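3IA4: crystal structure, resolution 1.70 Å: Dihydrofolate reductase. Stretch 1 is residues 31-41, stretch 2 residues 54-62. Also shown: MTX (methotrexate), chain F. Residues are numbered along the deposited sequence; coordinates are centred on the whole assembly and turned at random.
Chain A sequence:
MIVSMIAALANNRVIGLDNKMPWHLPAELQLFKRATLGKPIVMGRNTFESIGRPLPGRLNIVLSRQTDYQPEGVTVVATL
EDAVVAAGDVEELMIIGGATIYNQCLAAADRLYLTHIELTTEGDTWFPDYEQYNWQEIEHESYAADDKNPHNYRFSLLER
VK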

# COMPACT_ATOMS: atom_id res chain seq x y z
N LEU A 31 -8.84 -8.14 -0.75
CA LEU A 31 -7.96 -8.02 -1.89
C LEU A 31 -6.55 -7.71 -1.44
O LEU A 31 -5.57 -8.26 -1.95
CB LEU A 31 -8.49 -6.90 -2.82
CG LEU A 31 -7.80 -6.60 -4.15
CD1 LEU A 31 -8.71 -5.75 -5.06
CD2 LEU A 31 -6.43 -5.91 -3.88
N PHE A 32 -6.42 -6.77 -0.49
CA PHE A 32 -5.11 -6.41 0.02
C PHE A 32 -4.42 -7.66 0.64
O PHE A 32 -3.22 -7.95 0.45
CB PHE A 32 -5.28 -5.28 1.06
CG PHE A 32 -4.08 -5.04 1.91
CD1 PHE A 32 -3.02 -4.23 1.45
CD2 PHE A 32 -3.97 -5.62 3.17
CE1 PHE A 32 -1.92 -4.01 2.23
CE2 PHE A 32 -2.85 -5.43 3.94
CZ PHE A 32 -1.83 -4.59 3.51
N LYS A 33 -5.19 -8.36 1.43
CA LYS A 33 -4.62 -9.57 2.05
C LYS A 33 -4.14 -10.60 1.03
O LYS A 33 -3.01 -11.12 1.15
CB LYS A 33 -5.67 -10.19 2.97
CG LYS A 33 -5.07 -11.35 3.78
CD LYS A 33 -6.25 -12.09 4.45
CE LYS A 33 -5.76 -13.29 5.25
NZ LYS A 33 -5.68 -12.96 6.72
N ARG A 34 -4.96 -10.92 0.02
CA ARG A 34 -4.53 -11.86 -0.98
C ARG A 34 -3.22 -11.41 -1.66
O ARG A 34 -2.36 -12.24 -2.04
CB ARG A 34 -5.57 -12.05 -2.09
CG ARG A 34 -6.94 -12.53 -1.68
CD ARG A 34 -7.75 -12.87 -2.95
NE ARG A 34 -8.34 -11.70 -3.64
CZ ARG A 34 -9.48 -11.13 -3.25
NH1 ARG A 34 -10.11 -11.59 -2.18
NH2 ARG A 34 -9.99 -10.09 -3.90
N ALA A 35 -3.08 -10.10 -1.84
CA ALA A 35 -1.97 -9.62 -2.62
C ALA A 35 -0.66 -9.52 -1.83
O ALA A 35 0.44 -9.48 -2.42
CB ALA A 35 -2.30 -8.20 -3.28
N THR A 36 -0.79 -9.47 -0.51
CA THR A 36 0.37 -9.25 0.35
C THR A 36 0.76 -10.50 1.18
O THR A 36 1.90 -10.55 1.66
CB THR A 36 0.17 -8.08 1.31
OG1 THR A 36 -0.98 -8.31 2.12
CG2 THR A 36 -0.04 -6.76 0.49
N LEU A 37 -0.15 -11.46 1.37
CA LEU A 37 0.22 -12.63 2.20
C LEU A 37 1.46 -13.30 1.65
O LEU A 37 1.63 -13.45 0.44
CB LEU A 37 -0.90 -13.64 2.26
CG LEU A 37 -1.84 -13.51 3.43
CD1 LEU A 37 -2.93 -14.58 3.23
CD2 LEU A 37 -1.16 -13.70 4.83
N GLY A 38 2.34 -13.67 2.57
CA GLY A 38 3.58 -14.35 2.23
C GLY A 38 4.70 -13.43 1.78
O GLY A 38 5.73 -13.91 1.34
N LYS A 39 4.51 -12.11 1.86
CA LYS A 39 5.52 -11.19 1.36
C LYS A 39 5.89 -10.20 2.51
O LYS A 39 5.06 -9.92 3.38
CB LYS A 39 4.98 -10.39 0.17
CG LYS A 39 4.41 -11.25 -0.95
CD LYS A 39 3.87 -10.39 -2.06
CE LYS A 39 3.17 -11.29 -3.13
NZ LYS A 39 2.54 -10.47 -4.19
N PRO A 40 7.10 -9.62 2.48
CA PRO A 40 7.39 -8.57 3.45
C PRO A 40 6.58 -7.36 3.07
O PRO A 40 6.41 -7.12 1.85
CB PRO A 40 8.87 -8.23 3.20
CG PRO A 40 9.40 -9.39 2.38
CD PRO A 40 8.25 -9.89 1.60
N ILE A 41 6.07 -6.65 4.05
CA ILE A 41 5.33 -5.40 3.81
C ILE A 41 6.07 -4.26 4.52
O ILE A 41 6.47 -4.39 5.67
CB ILE A 41 3.85 -5.53 4.28
CG1 ILE A 41 3.71 -5.86 5.78
CG2 ILE A 41 3.10 -6.50 3.36
CD1 ILE A 41 2.21 -5.86 6.22
N PRO A 54 0.37 -5.73 14.15
CA PRO A 54 1.10 -6.42 13.10
C PRO A 54 0.13 -7.32 12.31
O PRO A 54 -0.78 -7.97 12.87
CB PRO A 54 2.10 -7.31 13.88
CG PRO A 54 2.05 -6.82 15.26
CD PRO A 54 0.70 -6.24 15.48
N LEU A 55 0.31 -7.36 10.99
CA LEU A 55 -0.50 -8.26 10.18
C LEU A 55 0.13 -9.67 10.12
O LEU A 55 1.34 -9.86 9.81
CB LEU A 55 -0.66 -7.70 8.76
CG LEU A 55 -1.51 -6.41 8.77
CD1 LEU A 55 -1.52 -5.79 7.35
CD2 LEU A 55 -2.91 -6.76 9.23
N PRO A 56 -0.67 -10.71 10.36
CA PRO A 56 -0.07 -12.06 10.27
C PRO A 56 0.37 -12.50 8.88
O PRO A 56 -0.14 -12.03 7.85
CB PRO A 56 -1.20 -13.01 10.82
CG PRO A 56 -2.18 -12.06 11.50
CD PRO A 56 -2.06 -10.70 10.84
N GLY A 57 1.32 -13.43 8.79
CA GLY A 57 1.64 -14.07 7.52
C GLY A 57 2.57 -13.22 6.66
O GLY A 57 2.82 -13.55 5.50
N ARG A 58 3.01 -12.11 7.26
CA ARG A 58 3.87 -11.12 6.60
C ARG A 58 4.93 -10.61 7.53
O ARG A 58 4.65 -10.35 8.67
CB ARG A 58 2.98 -9.95 6.11
CG ARG A 58 2.18 -10.30 4.84
CD ARG A 58 0.85 -9.56 4.73
NE ARG A 58 -0.07 -10.11 5.71
CZ ARG A 58 -1.37 -9.81 5.77
NH1 ARG A 58 -1.95 -8.94 4.90
NH2 ARG A 58 -2.09 -10.36 6.74
N LEU A 59 6.18 -10.39 7.02
CA LEU A 59 7.20 -9.65 7.77
C LEU A 59 6.78 -8.19 7.76
O LEU A 59 6.71 -7.61 6.68
CB LEU A 59 8.57 -9.80 7.08
CG LEU A 59 9.71 -8.95 7.68
CD1 LEU A 59 9.83 -9.13 9.19
CD2 LEU A 59 11.08 -9.19 6.92
N ASN A 60 6.45 -7.63 8.92
CA ASN A 60 5.99 -6.23 8.97
C ASN A 60 7.21 -5.33 9.22
O ASN A 60 7.79 -5.40 10.28
CB ASN A 60 4.96 -5.98 10.10
CG ASN A 60 3.58 -6.58 9.83
OD1 ASN A 60 2.58 -5.92 10.05
ND2 ASN A 60 3.51 -7.84 9.42
N ILE A 61 7.55 -4.43 8.27
CA ILE A 61 8.71 -3.53 8.44
C ILE A 61 8.13 -2.13 8.55
O ILE A 61 7.35 -1.77 7.68
CB ILE A 61 9.66 -3.66 7.22
CG1 ILE A 61 10.19 -5.10 7.12
CG2 ILE A 61 10.80 -2.59 7.25
CD1 ILE A 61 10.86 -5.42 5.79
N VAL A 62 8.48 -1.39 9.60
CA VAL A 62 7.86 -0.08 9.81
C VAL A 62 8.96 0.98 9.81
O VAL A 62 9.96 0.86 10.52
CB VAL A 62 7.08 -0.03 11.11
CG1 VAL A 62 6.51 1.40 11.36
CG2 VAL A 62 5.97 -1.03 11.03
N1 MTX F . -5.83 -1.58 0.28
C2 MTX F . -4.93 -1.62 -0.72
NA2 MTX F . -5.37 -2.00 -1.94
N3 MTX F . -3.62 -1.29 -0.50
C4 MTX F . -3.19 -0.92 0.74
NA4 MTX F . -1.93 -0.58 0.89
C4A MTX F . -4.08 -0.91 1.76
N5 MTX F . -3.65 -0.59 3.03
C6 MTX F . -4.56 -0.57 4.05
C7 MTX F . -5.91 -0.90 3.88
N8 MTX F . -6.34 -1.26 2.59
C8A MTX F . -5.41 -1.25 1.55
C9 MTX F . -4.04 -0.18 5.43
N10 MTX F . -4.99 -0.45 6.51
CM MTX F . -5.54 0.73 7.22
C11 MTX F . -5.99 -4.37 7.67
C12 MTX F . -6.57 -3.28 8.31
C13 MTX F . -6.24 -1.99 7.94
C14 MTX F . -5.33 -1.78 6.90
C15 MTX F . -4.78 -2.89 6.27
C16 MTX F . -5.03 -4.17 6.67
C MTX F . -6.35 -5.76 7.97
O MTX F . -6.84 -6.12 9.21
N MTX F . -6.21 -6.62 6.97
CA MTX F . -6.37 -8.04 7.10
CT MTX F . -5.16 -8.73 6.51
O1 MTX F . -4.53 -8.17 5.56
O2 MTX F . -4.82 -9.86 6.94
CB MTX F . -7.60 -8.56 6.35
CG MTX F . -8.89 -7.96 6.90
CD MTX F . -9.24 -8.42 8.33
OE1 MTX F . -10.30 -8.02 8.90
OE2 MTX F . -8.49 -9.18 8.97

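The backbone pairing is short and parallel. Ile41 lies beside Asn60, their CA atoms 5.3 Å apart, and Ile41 uses both of its polar backbone atoms on the neighbouring segment: its N donates to Leu59 O at 2.9 Å, and its O accepts from Ile61 N at 2.8 Å. Both bonds are nearly straight, with angles at the hydrogen of 171° and 164°. This is the usual parallel rule, one residue bonding to the two that flank its partner. Just before the bridge, Pro40 has no amide hydrogen to offer, yet its CA approaches Leu59 O at 3.4 Å in a CA-H...O contact, so this carbonyl serves two neighbours.

A second backbone link joins two type II turns, Thr36 to Lys39 and Leu55 to Arg58. Gly38 N donates to Gly57 O at 3.0 Å. Each glycine sits at the third position of its turn with phi 82° and psi 6°, a conformation that favours glycine. At Gly57 the packing adds a further reason: an ideal CB would lie 2.5 Å from Leu37 CD2, a clash. At Gly38 an ideal CB would point away from the other stretch, so the backbone conformation is the plainer argument there.

Arg58 carries the polar side-chain chemistry across the contact, and more of its surface is covered by the other stretch than that of any other residue here. Its NH1 donates to Thr36 OG1 at 3.0 Å, while Thr36 OG1 in turn donates to Phe32 O at 2.8 Å, so one hydroxyl ties the arginine to the end of the helix. Within its own turn the guanidinium is braced by Pro56 O, which accepts from Arg58 NE at 2.9 Å and from Arg58 NH2 at 2.8 Å. Thus held, it grips a methotrexate carboxylate with two bonds, Arg58 NH1 to MTX O1 and Arg58 NH2 to MTX O2, each 2.8 Å. Lys33 NZ also donates to MTX O2, at 3.2 Å. Lys33 NZ and Arg58 NH2 are like charges only 4.4 Å apart, and the shared anionic partner offsets their repulsion.

Apolar contacts fill the space around this network. Leu37 CD2 covers one face of the guanidinium, 3.9 Å from Arg58 NE, leaving the edge free for hydrogen bonds. Leu55 CD1 meets the edge of the Phe32 ring at CE2, 3.7 Å away, and also touches Ile41 CD1 at 3.9 Å; one methyl thus links helix and strand. MTX N5 lies over one face of the same ring. Farther along, Pro40 CB packs against Leu59 CB at 4.2 Å and Ile61 CD1 at 4.3 Å.

Asn60 supports the second stretch from within. Its OD1 accepts from Leu55 N at 2.8 Å, and its ND2 donates to Leu55 O at 3.0 Å and Arg58 O at 2.9 Å. The amide thereby ties the turn to the start of the strand, bonding on the same stretch that presents Arg58 and Leu55 to the helix.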